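PDB 5WIX: p-47 protein, which is of unknown function but has a BPI-like TULIP fold and may bind lipids or other hydrophobic ligands. Local coordinates for residues G72-E86 with L98-D110. Numbering follows the deposited sequence.
Sequences GGTSNFLRIKIFIKE and LSGVIPILEIKLD
Ile80 and Ile107 meet on the buried face of an antiparallel strand pair, their CD1 methyls 3.6 Å apart. Ile80 reaches its neighbour because CG1 sits between the backbone N and the carbonyl carbon (chi1 62°). Toward Pro103, Leu105 crosses Ile82 at about a right angle, CD1 lying 3.5 Å from Ile82 CG1; toward the other end, Leu78 meets Leu109. Branched aliphatic residues suit this side, where their methyls can fill the interior.

On the other face charged chains share the surface with Ile104, whose CG2 supports the aliphatic part of Arg79. Arg79 and Glu106 occupy a non-hydrogen-bonded backbone position. The main salt bridge of Arg79 runs from NE to Asp141; Glu106 OE1 is the weaker, second partner, 3.4 Å from Arg79 NH2 near the guanidinium plane, although guanidinium and carboxylate are turned 58° apart. Gly72 CA covers one guanidinium face, and its positive phi (96°) suits glycine. Beyond Glu106, Lys108 lays its CB over the Phe77 ring, 3.9 Å from the centroid, in a CH-pi contact.

Main-chain bonds hold this register, including the reciprocal pair Leu78 with Ile107. Pro103, lacking an N-H, accepts from Ile82 N (2.9 Å from Pro103 O) without donating in return. Strand 78-85 lies between strands 58-70 and 104-113 in an antiparallel sheet of the TULIP-like fold, while Phe192 of strand 187-195 packs against Leu78 and Leu109.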
ATOM      1  N   GLY A  72     -11.874 -15.166 -12.350  1.00 97.06           N
ATOM      2  CA  GLY A  72     -13.306 -15.355 -12.228  1.00106.14           C
ATOM      3  C   GLY A  72     -13.764 -15.169 -10.802  1.00102.32           C
ATOM      4  O   GLY A  72     -14.970 -15.163 -10.509  1.00 90.62           O
ATOM      5  N   GLY A  73     -12.785 -15.029  -9.914  1.00112.85           N
ATOM      6  CA  GLY A  73     -13.053 -14.747  -8.519  1.00111.51           C
ATOM      7  C   GLY A  73     -13.643 -13.363  -8.324  1.00 99.94           C
ATOM      8  O   GLY A  73     -13.038 -12.357  -8.707  1.00100.11           O
ATOM      9  N   THR A  74     -14.827 -13.320  -7.721  1.00 86.57           N
ATOM     10  CA  THR A  74     -15.548 -12.075  -7.482  1.00 97.74           C
ATOM     11  C   THR A  74     -15.613 -11.794  -5.987  1.00100.94           C
ATOM     12  O   THR A  74     -15.842 -12.712  -5.198  1.00 95.47           O
ATOM     13  CB  THR A  74     -16.992 -12.123  -8.035  1.00117.29           C
ATOM     14  OG1 THR A  74     -16.978 -12.329  -9.456  1.00133.58           O
ATOM     15  CG2 THR A  74     -17.731 -10.844  -7.705  1.00118.61           C
ATOM     16  N   SER A  75     -15.427 -10.526  -5.629  1.00113.18           N
ATOM     17  CA  SER A  75     -15.550 -10.059  -4.255  1.00114.52           C
ATOM     18  C   SER A  75     -14.596 -10.804  -3.318  1.00107.66           C
ATOM     19  O   SER A  75     -13.413 -10.953  -3.624  1.00108.45           O
ATOM     20  CB  SER A  75     -17.010 -10.162  -3.789  1.00108.25           C
ATOM     21  OG  SER A  75     -17.872  -9.432  -4.645  1.00114.16           O
ATOM     22  N   ASN A  76     -15.108 -11.271  -2.184  1.00 99.03           N
ATOM     23  CA  ASN A  76     -14.306 -12.030  -1.239  1.00111.00           C
ATOM     24  C   ASN A  76     -13.817 -13.329  -1.862  1.00115.46           C
ATOM     25  O   ASN A  76     -12.682 -13.750  -1.635  1.00140.58           O
ATOM     26  CB  ASN A  76     -15.107 -12.322   0.032  1.00121.66           C
ATOM     27  CG  ASN A  76     -15.478 -11.063   0.788  1.00163.61           C
ATOM     28  OD1 ASN A  76     -16.629 -10.878   1.183  1.00174.31           O
ATOM     29  ND2 ASN A  76     -14.502 -10.187   0.996  1.00175.93           N
ATOM     30  N   PHE A  77     -14.684 -13.966  -2.642  1.00106.49           N
ATOM     31  CA  PHE A  77     -14.369 -15.277  -3.215  1.00105.76           C
ATOM     32  C   PHE A  77     -13.173 -15.410  -4.175  1.00103.63           C
ATOM     33  O   PHE A  77     -12.917 -14.555  -5.025  1.00117.40           O
ATOM     34  CB  PHE A  77     -15.618 -15.866  -3.882  1.00105.36           C
ATOM     35  CG  PHE A  77     -16.674 -16.307  -2.909  1.00112.19           C
ATOM     36  CD1 PHE A  77     -16.924 -17.653  -2.701  1.00115.69           C
ATOM     37  CD2 PHE A  77     -17.415 -15.375  -2.203  1.00115.62           C
ATOM     38  CE1 PHE A  77     -17.895 -18.062  -1.807  1.00126.74           C
ATOM     39  CE2 PHE A  77     -18.388 -15.778  -1.307  1.00121.47           C
ATOM     40  CZ  PHE A  77     -18.628 -17.124  -1.107  1.00129.41           C
ATOM     41  N   LEU A  78     -12.470 -16.525  -4.000  1.00 90.64           N
ATOM     42  CA  LEU A  78     -11.510 -17.128  -4.920  1.00 91.63           C
ATOM     43  C   LEU A  78     -12.174 -18.144  -5.830  1.00 96.19           C
ATOM     44  O   LEU A  78     -13.094 -18.823  -5.406  1.00 95.87           O
ATOM     45  CB  LEU A  78     -10.414 -17.851  -4.158  1.00 93.65           C
ATOM     46  CG  LEU A  78      -9.339 -17.040  -3.484  1.00 92.26           C
ATOM     47  CD1 LEU A  78      -8.182 -17.962  -3.181  1.00 84.24           C
ATOM     48  CD2 LEU A  78      -8.926 -15.932  -4.414  1.00105.43           C
ATOM     49  N   ARG A  79     -11.694 -18.282  -7.059  1.00 86.04           N
ATOM     50  CA  ARG A  79     -12.117 -19.412  -7.871  1.00 81.12           C
ATOM     51  C   ARG A  79     -10.920 -20.307  -8.093  1.00 79.71           C
ATOM     52  O   ARG A  79      -9.864 -19.825  -8.512  1.00 81.19           O
ATOM     53  CB  ARG A  79     -12.706 -18.976  -9.211  1.00 93.83           C
ATOM     54  CG  ARG A  79     -12.860 -20.135 -10.196  1.00 90.57           C
ATOM     55  CD  ARG A  79     -13.384 -19.682 -11.535  1.00 79.82           C
ATOM     56  NE  ARG A  79     -14.619 -18.917 -11.397  1.00 82.64           N
ATOM     57  CZ  ARG A  79     -15.395 -18.579 -12.426  1.00 92.47           C
ATOM     58  NH1 ARG A  79     -15.046 -18.944 -13.663  1.00 83.36           N
ATOM     59  NH2 ARG A  79     -16.520 -17.889 -12.219  1.00 88.60           N
ATOM     60  N   ILE A  80     -11.064 -21.598  -7.800  1.00 74.58           N
ATOM     61  CA  ILE A  80      -9.904 -22.476  -7.853  1.00 89.67           C
ATOM     62  C   ILE A  80     -10.158 -23.804  -8.550  1.00 91.25           C
ATOM     63  O   ILE A  80     -11.222 -24.401  -8.433  1.00100.86           O
ATOM     64  CB  ILE A  80      -9.343 -22.770  -6.439  1.00 99.19           C
ATOM     65  CG1 ILE A  80     -10.373 -23.488  -5.575  1.00100.61           C
ATOM     66  CG2 ILE A  80      -8.886 -21.482  -5.743  1.00 97.61           C
ATOM     67  CD1 ILE A  80      -9.828 -23.865  -4.224  1.00107.12           C
ATOM     68  N   LYS A  81      -9.143 -24.237  -9.284  1.00 87.01           N
ATOM     69  CA  LYS A  81      -9.127 -25.492 -10.011  1.00 86.12           C
ATOM     70  C   LYS A  81      -8.677 -26.613  -9.066  1.00 93.10           C
ATOM     71  O   LYS A  81      -7.628 -26.518  -8.441  1.00106.62           O
ATOM     72  CB  LYS A  81      -8.187 -25.360 -11.221  1.00 92.02           C
ATOM     73  CG  LYS A  81      -8.388 -26.344 -12.350  1.00 92.31           C
ATOM     74  CD  LYS A  81      -7.457 -26.029 -13.536  1.00 96.88           C
ATOM     75  CE  LYS A  81      -7.850 -24.738 -14.268  1.00 99.62           C
ATOM     76  NZ  LYS A  81      -7.410 -24.772 -15.704  1.00 96.39           N
ATOM     77  N   ILE A  82      -9.472 -27.670  -8.953  1.00104.00           N
ATOM     78  CA  ILE A  82      -9.140 -28.783  -8.067  1.00103.19           C
ATOM     79  C   ILE A  82      -8.669 -30.011  -8.865  1.00107.18           C
ATOM     80  O   ILE A  82      -9.414 -30.559  -9.674  1.00101.05           O
ATOM     81  CB  ILE A  82     -10.350 -29.173  -7.188  1.00 92.94           C
ATOM     82  CG1 ILE A  82     -10.950 -27.934  -6.533  1.00 85.92           C
ATOM     83  CG2 ILE A  82      -9.940 -30.143  -6.112  1.00 87.05           C
ATOM     84  CD1 ILE A  82      -9.960 -27.168  -5.732  1.00 84.69           C
ATOM     85  N   PHE A  83      -7.427 -30.431  -8.651  1.00106.74           N
ATOM     86  CA  PHE A  83      -6.907 -31.614  -9.326  1.00 97.33           C
ATOM     87  C   PHE A  83      -6.943 -32.814  -8.379  1.00112.76           C
ATOM     88  O   PHE A  83      -6.195 -32.859  -7.398  1.00116.41           O
ATOM     89  CB  PHE A  83      -5.465 -31.407  -9.815  1.00 94.10           C
ATOM     90  CG  PHE A  83      -5.291 -30.299 -10.833  1.00110.93           C
ATOM     91  CD1 PHE A  83      -4.875 -30.594 -12.125  1.00114.31           C
ATOM     92  CD2 PHE A  83      -5.488 -28.968 -10.488  1.00108.96           C
ATOM     93  CE1 PHE A  83      -4.685 -29.585 -13.060  1.00118.82           C
ATOM     94  CE2 PHE A  83      -5.305 -27.955 -11.420  1.00112.65           C
ATOM     95  CZ  PHE A  83      -4.900 -28.262 -12.703  1.00116.20           C
ATOM     96  N   ILE A  84      -7.806 -33.784  -8.663  1.00116.78           N
ATOM     97  CA  ILE A  84      -7.789 -35.033  -7.916  1.00111.33           C
ATOM     98  C   ILE A  84      -6.917 -36.008  -8.680  1.00130.52           C
ATOM     99  O   ILE A  84      -6.962 -36.022  -9.906  1.00149.13           O
ATOM    100  CB  ILE A  84      -9.202 -35.603  -7.736  1.00100.94           C
ATOM    101  CG1 ILE A  84     -10.219 -34.460  -7.635  1.00102.76           C
ATOM    102  CG2 ILE A  84      -9.253 -36.532  -6.531  1.00 98.42           C
ATOM    103  CD1 ILE A  84     -11.593 -34.868  -7.141  1.00 93.00           C
ATOM    104  N   LYS A  85      -6.110 -36.805  -7.988  1.00137.83           N
ATOM    105  CA  LYS A  85      -5.314 -37.805  -8.698  1.00153.18           C
ATOM    106  C   LYS A  85      -5.562 -39.217  -8.157  1.00153.13           C
ATOM    107  O   LYS A  85      -5.087 -40.202  -8.720  1.00154.20           O
ATOM    108  CB  LYS A  85      -3.825 -37.457  -8.634  1.00156.97           C
ATOM    109  CG  LYS A  85      -3.063 -37.845  -9.899  1.00167.09           C
ATOM    110  CD  LYS A  85      -2.516 -36.629 -10.641  1.00169.86           C
ATOM    111  CE  LYS A  85      -1.849 -37.034 -11.954  1.00171.55           C
ATOM    112  NZ  LYS A  85      -1.037 -35.930 -12.546  1.00169.35           N
ATOM    113  N   GLU A  86      -6.316 -39.304  -7.068  1.00147.91           N
ATOM    114  CA  GLU A  86      -6.770 -40.581  -6.530  1.00147.27           C
ATOM    115  C   GLU A  86      -8.063 -40.345  -5.773  1.00139.00           C
ATOM    116  O   GLU A  86      -8.246 -39.297  -5.166  1.00135.08           O
ATOM    117  CB  GLU A  86      -5.721 -41.215  -5.611  1.00159.16           C
ATOM    118  CG  GLU A  86      -6.080 -42.633  -5.152  1.00167.22           C
ATOM    119  CD  GLU A  86      -5.255 -43.116  -3.968  1.00168.65           C
ATOM    120  OE1 GLU A  86      -4.090 -42.685  -3.822  1.00162.50           O
ATOM    121  OE2 GLU A  86      -5.780 -43.933  -3.178  1.00172.29           O
ATOM    122  N   LEU A  98     -12.682 -40.930  -8.679  1.00140.26           N
ATOM    123  CA  LEU A  98     -12.431 -39.525  -8.972  1.00117.68           C
ATOM    124  C   LEU A  98     -10.993 -39.244  -9.418  1.00115.70           C
ATOM    125  O   LEU A  98     -10.590 -38.083  -9.501  1.00113.05           O
ATOM    126  CB  LEU A  98     -12.771 -38.669  -7.748  1.00103.08           C
ATOM    127  CG  LEU A  98     -14.212 -38.823  -7.257  1.00 98.64           C
ATOM    128  CD1 LEU A  98     -14.588 -37.778  -6.193  1.00 95.31           C
ATOM    129  CD2 LEU A  98     -15.166 -38.761  -8.435  1.00 96.11           C
ATOM    130  N   SER A  99     -10.233 -40.299  -9.711  1.00116.12           N
ATOM    131  CA  SER A  99      -8.880 -40.153 -10.251  1.00121.40           C
ATOM    132  C   SER A  99      -8.896 -39.332 -11.548  1.00125.82           C
ATOM    133  O   SER A  99      -9.399 -39.786 -12.576  1.00106.16           O
ATOM    134  CB  SER A  99      -8.238 -41.525 -10.511  1.00127.60           C
ATOM    135  OG  SER A  99      -8.294 -42.374  -9.374  1.00135.17           O
ATOM    136  N   GLY A 100      -8.364 -38.112 -11.491  1.00119.68           N
ATOM    137  CA  GLY A 100      -8.217 -37.296 -12.683  1.00109.64           C
ATOM    138  C   GLY A 100      -9.318 -36.289 -12.971  1.00106.01           C
ATOM    139  O   GLY A 100      -9.155 -35.455 -13.866  1.00107.25           O
ATOM    140  N   VAL A 101     -10.433 -36.355 -12.241  1.00 99.78           N
ATOM    141  CA  VAL A 101     -11.494 -35.358 -12.414  1.00106.70           C
ATOM    142  C   VAL A 101     -11.031 -33.997 -11.900  1.00110.29           C
ATOM    143  O   VAL A 101     -10.322 -33.896 -10.890  1.00103.07           O
ATOM    144  CB  VAL A 101     -12.793 -35.742 -11.690  1.00109.53           C
ATOM    145  CG1 VAL A 101     -13.990 -35.127 -12.408  1.00106.91           C
ATOM    146  CG2 VAL A 101     -12.941 -37.243 -11.646  1.00120.16           C
ATOM    147  N   ILE A 102     -11.419 -32.942 -12.606  1.00105.91           N
ATOM    148  CA  ILE A 102     -10.925 -31.618 -12.263  1.00102.77           C
ATOM    149  C   ILE A 102     -12.075 -30.619 -12.102  1.00 98.52           C
ATOM    150  O   ILE A 102     -12.456 -29.929 -13.058  1.00 87.77           O
ATOM    151  CB  ILE A 102      -9.923 -31.116 -13.311  1.00 96.56           C
ATOM    152  CG1 ILE A 102      -8.849 -32.179 -13.549  1.00 97.19           C
ATOM    153  CG2 ILE A 102      -9.288 -29.820 -12.846  1.00 88.43           C
ATOM    154  CD1 ILE A 102      -7.863 -31.821 -14.623  1.00109.36           C
ATOM    155  N   PRO A 103     -12.641 -30.566 -10.882  1.00 92.27           N
ATOM    156  CA  PRO A 103     -13.733 -29.647 -10.557  1.00 83.82           C
ATOM    157  C   PRO A 103     -13.251 -28.221 -10.387  1.00 99.81           C
ATOM    158  O   PRO A 103     -12.082 -27.973 -10.062  1.00 89.37           O
ATOM    159  CB  PRO A 103     -14.286 -30.197  -9.236  1.00 84.04           C
ATOM    160  CG  PRO A 103     -13.200 -31.017  -8.653  1.00 85.78           C
ATOM    161  CD  PRO A 103     -12.363 -31.519  -9.789  1.00 87.26           C
ATOM    162  N   ILE A 104     -14.155 -27.279 -10.608  1.00 95.58           N
ATOM    163  CA  ILE A 104     -13.819 -25.884 -10.410  1.00 92.83           C
ATOM    164  C   ILE A 104     -14.787 -25.237  -9.435  1.00 94.08           C
ATOM    165  O   ILE A 104     -16.007 -25.181  -9.663  1.00 95.08           O
ATOM    166  CB  ILE A 104     -13.817 -25.126 -11.736  1.00 94.38           C
ATOM    167  CG1 ILE A 104     -12.722 -25.690 -12.651  1.00 88.43           C
ATOM    168  CG2 ILE A 104     -13.639 -23.639 -11.492  1.00 95.64           C
ATOM    169  CD1 ILE A 104     -12.394 -24.815 -13.839  1.00 81.64           C
ATOM    170  N   LEU A 105     -14.213 -24.761  -8.340  1.00 88.77           N
ATOM    171  CA  LEU A 105     -14.964 -24.195  -7.230  1.00 87.66           C
ATOM    172  C   LEU A 105     -14.736 -22.703  -7.105  1.00 91.94           C
ATOM    173  O   LEU A 105     -13.752 -22.169  -7.610  1.00102.14           O
ATOM    174  CB  LEU A 105     -14.557 -24.874  -5.923  1.00 85.81           C
ATOM    175  CG  LEU A 105     -14.461 -26.389  -6.037  1.00 80.69           C
ATOM    176  CD1 LEU A 105     -13.807 -27.012  -4.811  1.00 84.48           C
ATOM    177  CD2 LEU A 105     -15.867 -26.903  -6.219  1.00 95.53           C
ATOM    178  N   GLU A 106     -15.662 -22.038  -6.432  1.00 91.91           N
ATOM    179  CA  GLU A 106     -15.439 -20.696  -5.912  1.00 85.84           C
ATOM    180  C   GLU A 106     -15.552 -20.799  -4.406  1.00 97.66           C
ATOM    181  O   GLU A 106     -16.506 -21.400  -3.904  1.00101.49           O
ATOM    182  CB  GLU A 106     -16.454 -19.689  -6.455  1.00 72.60           C
ATOM    183  CG  GLU A 106     -16.101 -19.103  -7.805  1.00 74.27           C
ATOM    184  CD  GLU A 106     -17.076 -18.010  -8.202  1.00 95.91           C
ATOM    185  OE1 GLU A 106     -16.680 -17.098  -8.963  1.00107.77           O
ATOM    186  OE2 GLU A 106     -18.240 -18.058  -7.742  1.00 97.53           O
ATOM    187  N   ILE A 107     -14.578 -20.245  -3.685  1.00 95.35           N
ATOM    188  CA  ILE A 107     -14.583 -20.312  -2.222  1.00102.99           C
ATOM    189  C   ILE A 107     -14.340 -18.958  -1.538  1.00112.77           C
ATOM    190  O   ILE A 107     -13.752 -18.046  -2.126  1.00107.54           O
ATOM    191  CB  ILE A 107     -13.521 -21.296  -1.703  1.00 96.07           C
ATOM    192  CG1 ILE A 107     -13.387 -22.495  -2.629  1.00 77.15           C
ATOM    193  CG2 ILE A 107     -13.884 -21.779  -0.321  1.00102.94           C
ATOM    194  CD1 ILE A 107     -12.617 -23.632  -2.006  1.00 84.95           C
ATOM    195  N   LYS A 108     -14.801 -18.853  -0.289  1.00117.77           N
ATOM    196  CA  LYS A 108     -14.663 -17.642   0.507  1.00106.98           C
ATOM    197  C   LYS A 108     -13.408 -17.640   1.390  1.00104.82           C
ATOM    198  O   LYS A 108     -13.054 -18.640   2.036  1.00110.02           O
ATOM    199  CB  LYS A 108     -15.903 -17.435   1.387  1.00106.75           C
ATOM    200  CG  LYS A 108     -15.771 -16.261   2.358  1.00105.35           C
ATOM    201  CD  LYS A 108     -16.970 -16.120   3.282  1.00106.96           C
ATOM    202  CE  LYS A 108     -18.094 -15.371   2.599  1.00117.80           C
ATOM    203  NZ  LYS A 108     -19.049 -14.810   3.588  1.00125.61           N
ATOM    204  N   LEU A 109     -12.735 -16.498   1.400  1.00 83.98           N
ATOM    205  CA  LEU A 109     -11.698 -16.251   2.375  1.00 87.96           C
ATOM    206  C   LEU A 109     -12.185 -15.237   3.403  1.00 91.22           C
ATOM    207  O   LEU A 109     -12.954 -14.319   3.089  1.00 84.74           O
ATOM    208  CB  LEU A 109     -10.439 -15.743   1.702  1.00 84.86           C
ATOM    209  CG  LEU A 109      -9.909 -16.655   0.611  1.00 87.57           C
ATOM    210  CD1 LEU A 109      -8.580 -16.122   0.124  1.00 73.53           C
ATOM    211  CD2 LEU A 109      -9.767 -18.054   1.159  1.00 96.46           C
ATOM    212  N   ASP A 110     -11.754 -15.412   4.642  1.00 93.79           N
ATOM    213  CA  ASP A 110     -12.007 -14.395   5.649  1.00 99.98           C
ATOM    214  C   ASP A 110     -10.839 -14.332   6.617  1.00 94.23           C
ATOM    215  O   ASP A 110      -9.981 -15.221   6.641  1.00 92.12           O
ATOM    216  CB  ASP A 110     -13.315 -14.662   6.388  1.00101.00           C
ATOM    217  CG  ASP A 110     -13.997 -13.381   6.820  1.00115.97           C
ATOM    218  OD1 ASP A 110     -13.272 -12.378   7.021  1.00125.39           O
ATOM    219  OD2 ASP A 110     -15.244 -13.367   6.950  1.00112.34           O
TER